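Local structure of discoidin-2 (Dictyostelium discoideum, 2VM9) at residues A[216-222]-A[235-241]; A[188-192]-A[249-253]; A[46-51]-A[80-84]; A[32-37]-A[147-152]. The protein binds galactose and N-acetylgalactosamine as a trimeric, calcium-containing lectin and may take part in spore formation and spore coat assembly. Residues are numbered along the deposited sequence.

Contact 1: A[216-222]-A[235-241]; sequences QMRWEGK and FITWGNN
Strand 216-222 runs extended and antiparallel to strand 235-237 in a beta hairpin of the H-type lectin domain, with axes 4.7 Å apart at 156°. Gln-216 O accepts a hydrogen bond from Asn-241 ND2 (2.8 Å), while its side-chain amide reaches His-211 and Asp-209 of the second subunit. Met-217 packs on Met-217 of both other subunits. Arg-218 (chi1 m, then t, t) lays CD over the face of the Trp-238 (chi1 p) five-membered ring, 3.6 Å from its centroid, a CH-pi contact. Arg-218 NH1 donates to Asn-241 OD1 (2.8 Å), is salt-bridged to Asp-213 and lies 3.6 Å from Gly-239 CA, where a side chain would clash. Thr-237 OG1 donates a hydrogen bond to Arg-218 O (2.7 Å). Trp-219 (chi1 p) points its CB away overall, and its ring packs on Leu-246 and Phe-248. Glu-220 and Ile-236 form a hydrogen-bonded pair (Glu-220 N to Ile-236 O 2.9 Å, Ile-236 N to Glu-220 O 2.8 Å), and Gly-221 faces Phe-235 in a non-hydrogen-bonded one. A type II' turn spans Trp-238 to Asn-241. The CH-pi contact and the polar hold on Arg-218 NH1 thus fix two carbohydrate-binding residues, Arg-218 and Trp-238, against each other.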
loop_
_atom_site.group_PDB
_atom_site.type_symbol
_atom_site.label_atom_id
_atom_site.label_comp_id
_atom_site.label_asym_id
_atom_site.label_seq_id
_atom_site.Cartn_x
_atom_site.Cartn_y
_atom_site.Cartn_z
ATOM N N GLN A 216 16.860 15.363 -43.336
ATOM C CA GLN A 216 17.153 14.558 -42.123
ATOM C C GLN A 216 16.617 15.275 -40.869
ATOM O O GLN A 216 16.957 16.445 -40.610
ATOM C CB GLN A 216 18.652 14.311 -41.952
ATOM C CG GLN A 216 18.924 13.214 -40.904
ATOM C CD GLN A 216 18.663 11.786 -41.462
ATOM O OE1 GLN A 216 18.514 11.606 -42.667
ATOM N NE2 GLN A 216 18.642 10.781 -40.575
ATOM N N MET A 217 15.765 14.579 -40.122
ATOM C CA MET A 217 15.289 15.081 -38.813
ATOM C C MET A 217 16.180 14.498 -37.736
ATOM O O MET A 217 16.417 13.290 -37.719
ATOM C CB MET A 217 13.851 14.637 -38.555
ATOM C CG MET A 217 13.272 15.121 -37.200
ATOM S SD MET A 217 13.329 16.912 -37.071
ATOM C CE MET A 217 11.858 17.371 -38.024
ATOM N N ARG A 218 16.637 15.351 -36.815
ATOM C CA ARG A 218 17.513 14.922 -35.718
ATOM C C ARG A 218 17.078 15.684 -34.468
ATOM O O ARG A 218 17.210 16.913 -34.389
ATOM C CB ARG A 218 18.990 15.243 -36.018
ATOM C CG ARG A 218 19.563 14.634 -37.320
ATOM C CD ARG A 218 21.011 15.062 -37.486
ATOM N NE ARG A 218 21.551 14.574 -38.748
ATOM C CZ ARG A 218 21.634 15.308 -39.850
ATOM N NH1 ARG A 218 21.225 16.571 -39.858
ATOM N NH2 ARG A 218 22.207 14.779 -40.935
ATOM N N TRP A 219 16.487 14.971 -33.526
ATOM C CA TRP A 219 16.234 15.562 -32.228
ATOM C C TRP A 219 16.326 14.477 -31.161
ATOM O O TRP A 219 16.068 13.305 -31.423
ATOM C CB TRP A 219 14.904 16.321 -32.172
ATOM C CG TRP A 219 13.660 15.527 -32.475
ATOM C CD1 TRP A 219 12.923 15.542 -33.642
ATOM C CD2 TRP A 219 12.967 14.662 -31.583
ATOM N NE1 TRP A 219 11.835 14.705 -33.535
ATOM C CE2 TRP A 219 11.833 14.158 -32.276
ATOM C CE3 TRP A 219 13.183 14.275 -30.248
ATOM C CZ2 TRP A 219 10.928 13.258 -31.693
ATOM C CZ3 TRP A 219 12.267 13.368 -29.651
ATOM C CH2 TRP A 219 11.160 12.879 -30.381
ATOM N N GLU A 220 16.698 14.872 -29.960
ATOM C CA GLU A 220 16.743 13.896 -28.868
ATOM C C GLU A 220 16.523 14.659 -27.551
ATOM O O GLU A 220 16.887 15.834 -27.442
ATOM C CB GLU A 220 18.081 13.142 -28.859
ATOM C CG GLU A 220 18.227 12.102 -27.735
ATOM C CD GLU A 220 19.444 11.199 -27.869
ATOM O OE1 GLU A 220 20.340 11.484 -28.705
ATOM O OE2 GLU A 220 19.479 10.169 -27.137
ATOM N N GLY A 221 15.957 13.970 -26.571
ATOM C CA GLY A 221 15.908 14.475 -25.200
ATOM C C GLY A 221 16.502 13.396 -24.313
ATOM O O GLY A 221 16.345 12.185 -24.593
ATOM N N LYS A 222 17.190 13.836 -23.254
ATOM C CA LYS A 222 17.724 12.943 -22.230
ATOM C C LYS A 222 17.435 13.586 -20.872
ATOM O O LYS A 222 17.604 14.805 -20.703
ATOM C CB LYS A 222 19.245 12.803 -22.355
ATOM C CG LYS A 222 19.725 11.967 -23.507
ATOM C CD LYS A 222 21.257 11.872 -23.504
ATOM C CE LYS A 222 21.718 11.166 -24.784
ATOM N NZ LYS A 222 23.210 11.093 -24.855
ATOM N N PHE A 235 18.127 18.892 -24.130
ATOM C CA PHE A 235 17.541 18.853 -25.471
ATOM C C PHE A 235 18.720 18.871 -26.417
ATOM O O PHE A 235 19.651 19.662 -26.234
ATOM C CB PHE A 235 16.662 20.071 -25.715
ATOM C CG PHE A 235 15.405 20.084 -24.880
ATOM C CD1 PHE A 235 14.213 19.626 -25.418
ATOM C CD2 PHE A 235 15.420 20.580 -23.572
ATOM C CE1 PHE A 235 13.038 19.650 -24.673
ATOM C CE2 PHE A 235 14.249 20.584 -22.795
ATOM C CZ PHE A 235 13.046 20.124 -23.351
ATOM N N ILE A 236 18.670 18.028 -27.440
ATOM C CA ILE A 236 19.840 17.815 -28.273
ATOM C C ILE A 236 19.443 17.845 -29.746
ATOM O O ILE A 236 18.428 17.244 -30.125
ATOM C CB ILE A 236 20.421 16.415 -27.954
ATOM C CG1 ILE A 236 20.745 16.296 -26.453
ATOM C CG2 ILE A 236 21.607 16.093 -28.870
ATOM C CD1 ILE A 236 20.985 14.871 -26.007
ATOM N N THR A 237 20.238 18.536 -30.562
ATOM C CA THR A 237 20.193 18.308 -31.995
ATOM C C THR A 237 21.630 18.249 -32.522
ATOM O O THR A 237 22.581 18.504 -31.793
ATOM C CB THR A 237 19.303 19.375 -32.733
ATOM O OG1 THR A 237 19.043 18.927 -34.071
ATOM C CG2 THR A 237 19.978 20.762 -32.764
ATOM N N TRP A 238 21.783 17.899 -33.791
ATOM C CA TRP A 238 23.118 17.784 -34.368
ATOM C C TRP A 238 22.953 17.899 -35.871
ATOM O O TRP A 238 21.893 18.360 -36.347
ATOM C CB TRP A 238 23.869 16.521 -33.876
ATOM C CG TRP A 238 23.236 15.179 -34.241
ATOM C CD1 TRP A 238 23.686 14.306 -35.181
ATOM C CD2 TRP A 238 22.064 14.575 -33.656
ATOM N NE1 TRP A 238 22.878 13.188 -35.229
ATOM C CE2 TRP A 238 21.872 13.330 -34.303
ATOM C CE3 TRP A 238 21.163 14.962 -32.650
ATOM C CZ2 TRP A 238 20.795 12.482 -33.999
ATOM C CZ3 TRP A 238 20.100 14.116 -32.326
ATOM C CH2 TRP A 238 19.919 12.879 -33.012
ATOM N N GLY A 239 23.992 17.575 -36.636
ATOM C CA GLY A 239 24.004 18.038 -38.033
ATOM C C GLY A 239 23.669 19.526 -38.071
ATOM O O GLY A 239 24.062 20.279 -37.172
ATOM N N ASN A 240 22.936 19.964 -39.094
ATOM C CA ASN A 240 22.524 21.363 -39.201
ATOM C C ASN A 240 21.038 21.653 -38.903
ATOM O O ASN A 240 20.518 22.711 -39.254
ATOM C CB ASN A 240 22.930 21.943 -40.569
ATOM C CG ASN A 240 24.431 21.979 -40.751
ATOM O OD1 ASN A 240 25.175 22.134 -39.798
ATOM N ND2 ASN A 240 24.879 21.788 -41.980
ATOM N N ASN A 241 20.374 20.751 -38.180
ATOM C CA ASN A 241 18.962 20.959 -37.898
ATOM C C ASN A 241 18.716 22.195 -37.073
ATOM O O ASN A 241 19.394 22.411 -36.076
ATOM C CB ASN A 241 18.387 19.769 -37.140
ATOM C CG ASN A 241 18.315 18.532 -38.002
ATOM O OD1 ASN A 241 19.317 17.859 -38.215
ATOM N ND2 ASN A 241 17.117 18.220 -38.474
#

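Contact 2: A[188-192]-A[249-253]; sequences HVKFP and DYVAV
This is apolar packing between two sheets: the end of strand 183-190 and the turn after it face strand 243-254 across the interior of the lectin domain. The backbones stay well separated, with Val-189 CA 9.9 Å from Tyr-250 CA and Phe-191 CA 8.5 Å from Ala-252 CA, so side chains alone bridge the gap and no direct hydrogen bond crosses it. Both segments are extended until Pro-192 (phi/psi -49/-41) bends the first. Val-189 (chi1 t) points toward the other strand and sets CG1 3.5 Å from Tyr-250 CE2. Tyr-250, with chi1 p, sends its ring toward segment 188-192. Such facing of two antiparallel sheets is the beta-sandwich of the H-type lectin domain; here one sheet contains 183-190 and the other 243-254. Phe-191 (chi1 m) brings CE1 to 3.6 Å from Ala-252 CB and 3.9 Å from Tyr-250 CE1, while Tyr-250 OH meets the edge of the Phe-191 ring, 3.7 Å from CD1. Pro-192 CD lies 3.8 Å from the same Tyr-250 OH. Edge-to-face rings extend the packing, Phe-195 against Phe-191 and Phe-231 against Tyr-250. At the border of the apolar patch, one water lies 2.6 Å from Tyr-250 OH and donates a weak hydrogen bond to Lys-190 O (3.4 Å), linking the phenol to the opposing backbone.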
loop_
_atom_site.group_PDB
_atom_site.type_symbol
_atom_site.label_atom_id
_atom_site.label_comp_id
_atom_site.label_asym_id
_atom_site.label_seq_id
_atom_site.Cartn_x
_atom_site.Cartn_y
_atom_site.Cartn_z
ATOM N N HIS A 188 16.460 22.930 -16.479
ATOM C CA HIS A 188 16.394 22.288 -15.183
ATOM C C HIS A 188 14.976 22.231 -14.687
ATOM O O HIS A 188 14.229 23.213 -14.739
ATOM C CB HIS A 188 17.310 22.906 -14.125
ATOM C CG HIS A 188 17.289 22.145 -12.839
ATOM N ND1 HIS A 188 17.991 20.973 -12.659
ATOM C CD2 HIS A 188 16.596 22.349 -11.695
ATOM C CE1 HIS A 188 17.756 20.507 -11.446
ATOM N NE2 HIS A 188 16.914 21.324 -10.843
ATOM N N VAL A 189 14.586 21.037 -14.262
ATOM C CA VAL A 189 13.249 20.750 -13.794
ATOM C C VAL A 189 13.318 20.501 -12.288
ATOM O O VAL A 189 14.132 19.725 -11.818
ATOM C CB VAL A 189 12.660 19.524 -14.541
ATOM C CG1 VAL A 189 11.233 19.232 -14.086
ATOM C CG2 VAL A 189 12.712 19.758 -16.079
ATOM N N LYS A 190 12.474 21.190 -11.542
ATOM C CA LYS A 190 12.372 20.945 -10.103
ATOM C C LYS A 190 11.088 20.158 -9.878
ATOM O O LYS A 190 10.033 20.539 -10.391
ATOM C CB LYS A 190 12.342 22.287 -9.357
ATOM C CG LYS A 190 12.357 22.154 -7.838
ATOM C CD LYS A 190 12.252 23.530 -7.159
ATOM C CE LYS A 190 11.213 23.505 -6.027
ATOM N NZ LYS A 190 9.817 23.169 -6.528
ATOM N N PHE A 191 11.171 19.045 -9.144
ATOM C CA PHE A 191 9.982 18.235 -8.857
ATOM C C PHE A 191 9.057 19.061 -7.963
ATOM O O PHE A 191 9.547 19.824 -7.134
ATOM C CB PHE A 191 10.338 16.919 -8.146
ATOM C CG PHE A 191 11.221 15.999 -8.958
ATOM C CD1 PHE A 191 10.891 15.672 -10.286
ATOM C CD2 PHE A 191 12.365 15.437 -8.393
ATOM C CE1 PHE A 191 11.720 14.814 -11.037
ATOM C CE2 PHE A 191 13.201 14.573 -9.132
ATOM C CZ PHE A 191 12.866 14.265 -10.469
ATOM N N PRO A 192 7.733 18.930 -8.141
ATOM C CA PRO A 192 6.840 19.657 -7.222
ATOM C C PRO A 192 7.223 19.443 -5.748
ATOM O O PRO A 192 7.228 20.404 -4.969
ATOM C CB PRO A 192 5.472 19.067 -7.534
ATOM C CG PRO A 192 5.564 18.715 -9.021
ATOM C CD PRO A 192 6.979 18.170 -9.158
ATOM N N ASP A 249 6.780 15.255 -21.927
ATOM C CA ASP A 249 6.219 14.934 -20.614
ATOM C C ASP A 249 7.242 14.041 -19.923
ATOM O O ASP A 249 7.912 13.224 -20.568
ATOM C CB ASP A 249 4.897 14.186 -20.751
ATOM C CG ASP A 249 3.691 15.130 -20.791
ATOM O OD1 ASP A 249 3.861 16.347 -20.504
ATOM O OD2 ASP A 249 2.584 14.656 -21.120
ATOM N N TYR A 250 7.363 14.185 -18.613
ATOM C CA TYR A 250 8.202 13.258 -17.862
ATOM C C TYR A 250 7.407 12.558 -16.768
ATOM O O TYR A 250 6.414 13.102 -16.251
ATOM C CB TYR A 250 9.420 13.963 -17.260
ATOM C CG TYR A 250 9.122 14.816 -16.027
ATOM C CD1 TYR A 250 9.022 14.223 -14.745
ATOM C CD2 TYR A 250 8.954 16.196 -16.133
ATOM C CE1 TYR A 250 8.750 14.991 -13.614
ATOM C CE2 TYR A 250 8.682 16.995 -14.987
ATOM C CZ TYR A 250 8.598 16.370 -13.735
ATOM O OH TYR A 250 8.329 17.122 -12.607
ATOM N N VAL A 251 7.869 11.359 -16.421
ATOM C CA VAL A 251 7.291 10.584 -15.320
ATOM C C VAL A 251 8.488 10.175 -14.458
ATOM O O VAL A 251 9.346 9.423 -14.909
ATOM C CB VAL A 251 6.499 9.356 -15.828
ATOM C CG1 VAL A 251 5.960 8.523 -14.642
ATOM C CG2 VAL A 251 5.305 9.797 -16.750
ATOM N N ALA A 252 8.579 10.766 -13.263
ATOM C CA ALA A 252 9.653 10.455 -12.333
ATOM C C ALA A 252 9.109 9.407 -11.368
ATOM O O ALA A 252 8.033 9.609 -10.777
ATOM C CB ALA A 252 10.069 11.678 -11.589
ATOM N N VAL A 253 9.835 8.303 -11.235
ATOM C CA VAL A 253 9.361 7.169 -10.438
ATOM C C VAL A 253 10.387 6.845 -9.359
ATOM O O VAL A 253 11.561 6.634 -9.642
ATOM C CB VAL A 253 9.106 5.899 -11.300
ATOM C CG1 VAL A 253 8.537 4.766 -10.432
ATOM C CG2 VAL A 253 8.149 6.201 -12.468
HETATM O O HOH W 1 7.873 19.722 -12.829
#

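Contact 3: A[46-51]-A[80-84]; sequences FDGSES and GRGDH. With CA (calcium ion), chain B; PO4 (phosphate ion), chain G.
Two irregular loops of the F5/8 type C (discoidin) domain, a beta-sandwich, meet without strand pairing; Glu-50 CA lies 4.8 Å from Gly-82 CA and Ser-51 CA 4.9 Å from Arg-81 CA. Glu-50 (phi/psi -84/62) centres an inverse gamma turn. Glu-50 O accepts a hydrogen bond from Gly-82 N (2.9 Å), and Glu-50 N donates one to Asp-83 OD1 (2.8 Å). Gly-48, at phi/psi 121/154, takes angles suited to glycine, and a CB on Gly-82 would collide with Glu-50 OE1. Arg-81 is stretched out (chi1 to chi3 all t) and forms a two-pronged salt bridge with Asp-83 (chi1 p): Arg-81 NE to Asp-83 OD1 and NH2 to OD2, each 2.8 Å. These two residues flank Gly-82 in a predicted Arg-Gly-Asp cell attachment motif. Ser-49 CB lies over the guanidinium face, 3.4 Å from Arg-81 NH2, and the Phe-46 ring edge approaches the same NH2. A phosphate, probably from the crystallisation liquor, takes hydrogen bonds from Arg-81. Glu-50 is salt-bridged to Lys-41. Asn-39 and Ser-40 help bind the calcium, which Asp-47 OD1 holds at 2.5 Å; a calcium water, 2.4 Å from the metal, donates to Gly-48 O at 2.8 Å.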
loop_
_atom_site.group_PDB
_atom_site.type_symbol
_atom_site.label_atom_id
_atom_site.label_comp_id
_atom_site.label_asym_id
_atom_site.label_seq_id
_atom_site.Cartn_x
_atom_site.Cartn_y
_atom_site.Cartn_z
ATOM N N PHE A 46 -1.227 -19.173 35.048
ATOM C CA PHE A 46 -1.676 -19.309 33.669
ATOM C C PHE A 46 -1.434 -17.985 32.948
ATOM O O PHE A 46 -2.044 -16.970 33.277
ATOM C CB PHE A 46 -3.161 -19.664 33.645
ATOM C CG PHE A 46 -3.679 -19.962 32.276
ATOM C CD1 PHE A 46 -3.183 -21.046 31.572
ATOM C CD2 PHE A 46 -4.645 -19.145 31.683
ATOM C CE1 PHE A 46 -3.627 -21.332 30.290
ATOM C CE2 PHE A 46 -5.099 -19.434 30.396
ATOM C CZ PHE A 46 -4.600 -20.520 29.710
ATOM N N ASP A 47 -0.527 -18.010 31.978
ATOM C CA ASP A 47 -0.200 -16.814 31.215
ATOM C C ASP A 47 -0.830 -16.833 29.809
ATOM O O ASP A 47 -0.517 -15.983 28.959
ATOM C CB ASP A 47 1.311 -16.588 31.142
ATOM C CG ASP A 47 2.098 -17.800 30.598
ATOM O OD1 ASP A 47 1.538 -18.913 30.516
ATOM O OD2 ASP A 47 3.302 -17.623 30.290
ATOM N N GLY A 48 -1.720 -17.790 29.588
ATOM C CA GLY A 48 -2.417 -17.929 28.318
ATOM C C GLY A 48 -2.154 -19.281 27.682
ATOM O O GLY A 48 -1.120 -19.914 27.939
ATOM N N SER A 49 -3.103 -19.732 26.852
ATOM C CA SER A 49 -2.931 -20.974 26.114
ATOM C C SER A 49 -1.868 -20.754 25.048
ATOM O O SER A 49 -1.734 -19.641 24.472
ATOM C CB SER A 49 -4.240 -21.357 25.439
ATOM O OG SER A 49 -4.758 -20.286 24.672
ATOM N N GLU A 50 -1.128 -21.813 24.770
ATOM C CA GLU A 50 -0.204 -21.805 23.639
ATOM C C GLU A 50 -0.989 -22.166 22.369
ATOM O O GLU A 50 -0.768 -23.216 21.724
ATOM C CB GLU A 50 0.947 -22.769 23.925
ATOM C CG GLU A 50 1.793 -22.256 25.112
ATOM C CD GLU A 50 2.904 -23.208 25.511
ATOM O OE1 GLU A 50 2.801 -24.397 25.195
ATOM O OE2 GLU A 50 3.863 -22.751 26.145
ATOM N N SER A 51 -1.966 -21.319 22.052
ATOM C CA SER A 51 -2.882 -21.518 20.927
ATOM C C SER A 51 -3.894 -20.372 20.942
ATOM O O SER A 51 -4.125 -19.743 21.977
ATOM C CB SER A 51 -3.697 -22.836 21.064
ATOM O OG SER A 51 -4.527 -22.808 22.261
ATOM N N GLY A 80 -1.151 -27.900 16.654
ATOM C CA GLY A 80 -2.087 -27.918 17.752
ATOM C C GLY A 80 -1.654 -26.975 18.879
ATOM O O GLY A 80 -0.778 -26.093 18.725
ATOM N N ARG A 81 -2.307 -27.168 20.005
ATOM C CA ARG A 81 -2.067 -26.351 21.196
ATOM C C ARG A 81 -0.856 -26.849 21.963
ATOM O O ARG A 81 -0.733 -28.057 22.223
ATOM C CB ARG A 81 -3.317 -26.384 22.092
ATOM C CG ARG A 81 -3.136 -25.667 23.410
ATOM C CD ARG A 81 -4.472 -25.476 24.151
ATOM N NE ARG A 81 -4.183 -24.890 25.450
ATOM C CZ ARG A 81 -5.085 -24.568 26.363
ATOM N NH1 ARG A 81 -6.386 -24.756 26.116
ATOM N NH2 ARG A 81 -4.676 -24.038 27.525
ATOM N N GLY A 82 0.026 -25.936 22.372
ATOM C CA GLY A 82 1.276 -26.376 23.030
ATOM C C GLY A 82 1.137 -26.990 24.422
ATOM O O GLY A 82 1.899 -27.905 24.769
ATOM N N ASP A 83 0.158 -26.539 25.206
ATOM C CA ASP A 83 0.098 -26.825 26.640
ATOM C C ASP A 83 -1.051 -27.758 27.075
ATOM O O ASP A 83 -1.184 -28.068 28.271
ATOM C CB ASP A 83 0.028 -25.515 27.437
ATOM C CG ASP A 83 -1.192 -24.675 27.095
ATOM O OD1 ASP A 83 -1.437 -24.405 25.896
ATOM O OD2 ASP A 83 -1.900 -24.292 28.031
ATOM N N HIS A 84 -1.877 -28.191 26.126
ATOM C CA HIS A 84 -2.963 -29.170 26.412
ATOM C C HIS A 84 -3.275 -29.963 25.152
ATOM O O HIS A 84 -2.934 -29.528 24.067
ATOM C CB HIS A 84 -4.222 -28.502 26.949
ATOM C CG HIS A 84 -4.099 -28.125 28.384
ATOM N ND1 HIS A 84 -3.838 -29.060 29.368
ATOM C CD2 HIS A 84 -4.118 -26.920 29.002
ATOM C CE1 HIS A 84 -3.741 -28.444 30.537
ATOM N NE2 HIS A 84 -3.896 -27.146 30.339
HETATM CA CA CA B . 2.271 -21.261 30.250
HETATM P P PO4 G . -7.248 -23.771 30.044
HETATM O O1 PO4 G . -8.058 -25.030 30.308
HETATM O O2 PO4 G . -7.188 -23.502 28.646
HETATM O O3 PO4 G . -5.864 -24.001 30.615
HETATM O O4 PO4 G . -7.851 -22.640 30.842
HETATM O O HOH W 2 -0.139 -21.482 30.089
HETATM O O HOH W 3 2.589 -22.996 28.766
HETATM O O HOH W 4 2.676 -20.563 32.907
HETATM O O HOH W 5 1.566 -23.217 31.633
#

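Contact 4: A[32-37]-A[147-152]; sequences NSILNF and LRWELY
Backbone hydrogen bonds join loop 32-37 to strand 147-152: Trp-149 N donates to Ser-33 O (2.8 Å) and Leu-35 N to Trp-149 O (2.9 Å), making a single bridge between Ile-34 and Trp-149, CA atoms 5.3 Å apart. Arg-148 CA also comes 3.0 Å from Ser-33 O, a CH...O contact. From the bridged Ile-34 the loop folds back in a type II turn to Phe-37, with Asn-36 at positive phi and Phe-37 N bonded to Ile-34 O (2.9 Å). In the discoidin-domain beta-sandwich, this pins the loop to the strand at one point, where the Trp-149 side chain, chi1 p, packs inward on Ile-136. Among side-chain polar contacts, Arg-148 (chi1 m, chi3 m) reaches the end of the turn, where NH1 donates to Phe-37 O (2.9 Å); its NE binds Gly-80 O. Trp-149 NE1 gives Ser-33 OG a weak bond (3.2 Å), and that hydroxyl also binds Val-30. In van der Waals contact, Leu-35 CB lies 3.9 Å from Glu-150 CB, and Leu-35 CD2 3.7 Å from Tyr-152 OH.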
loop_
_atom_site.group_PDB
_atom_site.type_symbol
_atom_site.label_atom_id
_atom_site.label_comp_id
_atom_site.label_asym_id
_atom_site.label_seq_id
_atom_site.Cartn_x
_atom_site.Cartn_y
_atom_site.Cartn_z
ATOM N N ASN A 32 -2.249 -15.391 20.711
ATOM C CA ASN A 32 -1.457 -16.549 21.169
ATOM C C ASN A 32 -1.352 -17.640 20.095
ATOM O O ASN A 32 -1.033 -18.795 20.408
ATOM C CB ASN A 32 -2.074 -17.156 22.433
ATOM C CG ASN A 32 -1.925 -16.250 23.655
ATOM O OD1 ASN A 32 -1.286 -15.195 23.581
ATOM N ND2 ASN A 32 -2.540 -16.637 24.768
ATOM N N SER A 33 -1.609 -17.266 18.844
ATOM C CA SER A 33 -1.785 -18.278 17.799
ATOM C C SER A 33 -0.593 -18.473 16.868
ATOM O O SER A 33 -0.666 -19.308 15.974
ATOM C CB SER A 33 -3.068 -18.027 16.975
ATOM O OG SER A 33 -2.913 -16.936 16.064
ATOM N N ILE A 34 0.468 -17.693 17.015
ATOM C CA ILE A 34 1.573 -17.881 16.065
ATOM C C ILE A 34 2.190 -19.283 16.170
ATOM O O ILE A 34 2.326 -19.852 17.272
ATOM C CB ILE A 34 2.689 -16.815 16.180
ATOM C CG1 ILE A 34 3.512 -16.865 14.882
ATOM C CG2 ILE A 34 3.604 -17.093 17.394
ATOM C CD1 ILE A 34 4.432 -15.691 14.707
ATOM N N LEU A 35 2.570 -19.828 15.021
ATOM C CA LEU A 35 3.303 -21.097 14.952
ATOM C C LEU A 35 4.422 -21.108 15.986
ATOM O O LEU A 35 5.176 -20.112 16.100
ATOM C CB LEU A 35 3.906 -21.263 13.554
ATOM C CG LEU A 35 4.222 -22.710 13.175
ATOM C CD1 LEU A 35 2.919 -23.489 12.902
ATOM C CD2 LEU A 35 5.119 -22.700 11.953
ATOM N N ASN A 36 4.515 -22.213 16.738
ATOM C CA ASN A 36 5.556 -22.438 17.764
ATOM C C ASN A 36 5.476 -21.516 18.997
ATOM O O ASN A 36 6.400 -21.476 19.839
ATOM C CB ASN A 36 6.959 -22.393 17.135
ATOM C CG ASN A 36 7.222 -23.567 16.211
ATOM O OD1 ASN A 36 6.896 -24.711 16.538
ATOM N ND2 ASN A 36 7.829 -23.293 15.061
ATOM N N PHE A 37 4.371 -20.781 19.098
ATOM C CA PHE A 37 4.135 -19.942 20.262
ATOM C C PHE A 37 4.301 -20.763 21.521
ATOM O O PHE A 37 3.728 -21.850 21.647
ATOM C CB PHE A 37 2.733 -19.307 20.269
ATOM C CG PHE A 37 2.483 -18.483 21.517
ATOM C CD1 PHE A 37 3.107 -17.249 21.698
ATOM C CD2 PHE A 37 1.679 -18.963 22.531
ATOM C CE1 PHE A 37 2.910 -16.507 22.910
ATOM C CE2 PHE A 37 1.470 -18.239 23.715
ATOM C CZ PHE A 37 2.069 -17.006 23.898
ATOM N N LEU A 147 -5.478 -23.936 17.964
ATOM C CA LEU A 147 -4.443 -24.089 16.954
ATOM C C LEU A 147 -3.415 -22.980 17.042
ATOM O O LEU A 147 -3.662 -21.905 17.638
ATOM C CB LEU A 147 -5.023 -24.147 15.530
ATOM C CG LEU A 147 -5.656 -22.830 15.029
ATOM C CD1 LEU A 147 -4.624 -21.901 14.394
ATOM C CD2 LEU A 147 -6.780 -23.094 14.045
ATOM N N ARG A 148 -2.263 -23.266 16.443
ATOM C CA ARG A 148 -1.266 -22.261 16.124
ATOM C C ARG A 148 -1.017 -22.388 14.622
ATOM O O ARG A 148 -1.269 -23.437 14.045
ATOM C CB ARG A 148 0.028 -22.484 16.907
ATOM C CG ARG A 148 -0.132 -22.212 18.407
ATOM C CD ARG A 148 1.129 -22.670 19.186
ATOM N NE ARG A 148 1.151 -24.140 19.244
ATOM C CZ ARG A 148 2.183 -24.863 19.679
ATOM N NH1 ARG A 148 3.303 -24.254 20.105
ATOM N NH2 ARG A 148 2.119 -26.198 19.659
ATOM N N TRP A 149 -0.556 -21.304 13.991
ATOM C CA TRP A 149 -0.444 -21.295 12.541
ATOM C C TRP A 149 0.464 -20.187 12.051
ATOM O O TRP A 149 0.825 -19.270 12.812
ATOM C CB TRP A 149 -1.827 -21.176 11.869
ATOM C CG TRP A 149 -2.540 -19.870 12.094
ATOM C CD1 TRP A 149 -2.524 -19.073 13.225
ATOM C CD2 TRP A 149 -3.391 -19.214 11.155
ATOM N NE1 TRP A 149 -3.324 -17.950 13.017
ATOM C CE2 TRP A 149 -3.885 -18.039 11.772
ATOM C CE3 TRP A 149 -3.814 -19.523 9.854
ATOM C CZ2 TRP A 149 -4.751 -17.153 11.108
ATOM C CZ3 TRP A 149 -4.672 -18.663 9.208
ATOM C CH2 TRP A 149 -5.145 -17.489 9.843
ATOM N N GLU A 150 0.826 -20.303 10.778
ATOM C CA GLU A 150 1.553 -19.263 10.089
ATOM C C GLU A 150 1.111 -19.282 8.636
ATOM O O GLU A 150 0.683 -20.321 8.097
ATOM C CB GLU A 150 3.062 -19.480 10.221
ATOM C CG GLU A 150 3.950 -18.410 9.523
ATOM C CD GLU A 150 3.660 -16.987 10.022
ATOM O OE1 GLU A 150 4.481 -16.457 10.793
ATOM O OE2 GLU A 150 2.632 -16.399 9.622
ATOM N N LEU A 151 1.169 -18.107 8.021
ATOM C CA LEU A 151 0.816 -17.944 6.620
ATOM C C LEU A 151 2.048 -17.431 5.940
ATOM O O LEU A 151 2.639 -16.455 6.419
ATOM C CB LEU A 151 -0.291 -16.889 6.511
ATOM C CG LEU A 151 -1.690 -17.378 6.898
ATOM C CD1 LEU A 151 -2.603 -16.199 7.142
ATOM C CD2 LEU A 151 -2.267 -18.343 5.800
ATOM N N TYR A 152 2.413 -18.062 4.816
ATOM C CA TYR A 152 3.648 -17.729 4.080
ATOM C C TYR A 152 3.282 -17.071 2.757
ATOM O O TYR A 152 2.417 -17.570 2.039
ATOM C CB TYR A 152 4.508 -18.968 3.829
ATOM C CG TYR A 152 4.921 -19.589 5.122
ATOM C CD1 TYR A 152 6.063 -19.142 5.786
ATOM C CD2 TYR A 152 4.134 -20.585 5.710
ATOM C CE1 TYR A 152 6.436 -19.661 6.994
ATOM C CE2 TYR A 152 4.498 -21.136 6.942
ATOM C CZ TYR A 152 5.663 -20.682 7.561
ATOM O OH TYR A 152 6.057 -21.161 8.760
#

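In the fold
The four contacts divide between two beta-sandwiches at opposite ends of the chain: contacts 3 and 4 in the discoidin domain, contacts 1 and 2 in the lectin domain, with centres 46 to 73 Å apart across the divide. Contacts 3 and 4 are buried and touch directly, as Gly-80 O meets Arg-148 NE at 2.8 Å; contacts 1 and 2 are only partly buried. Charges and calcium mark contact 3, backbone bridging contact 4. Along the chain, contact 1 is nested inside the loop closed by contact 2. Both involve the sheet of strands 183-190 and 230-237, yet contact 1 pairs strands within it and holds two residues of the sugar site, whereas contact 2 packs it against the opposite sheet through apolar side chains.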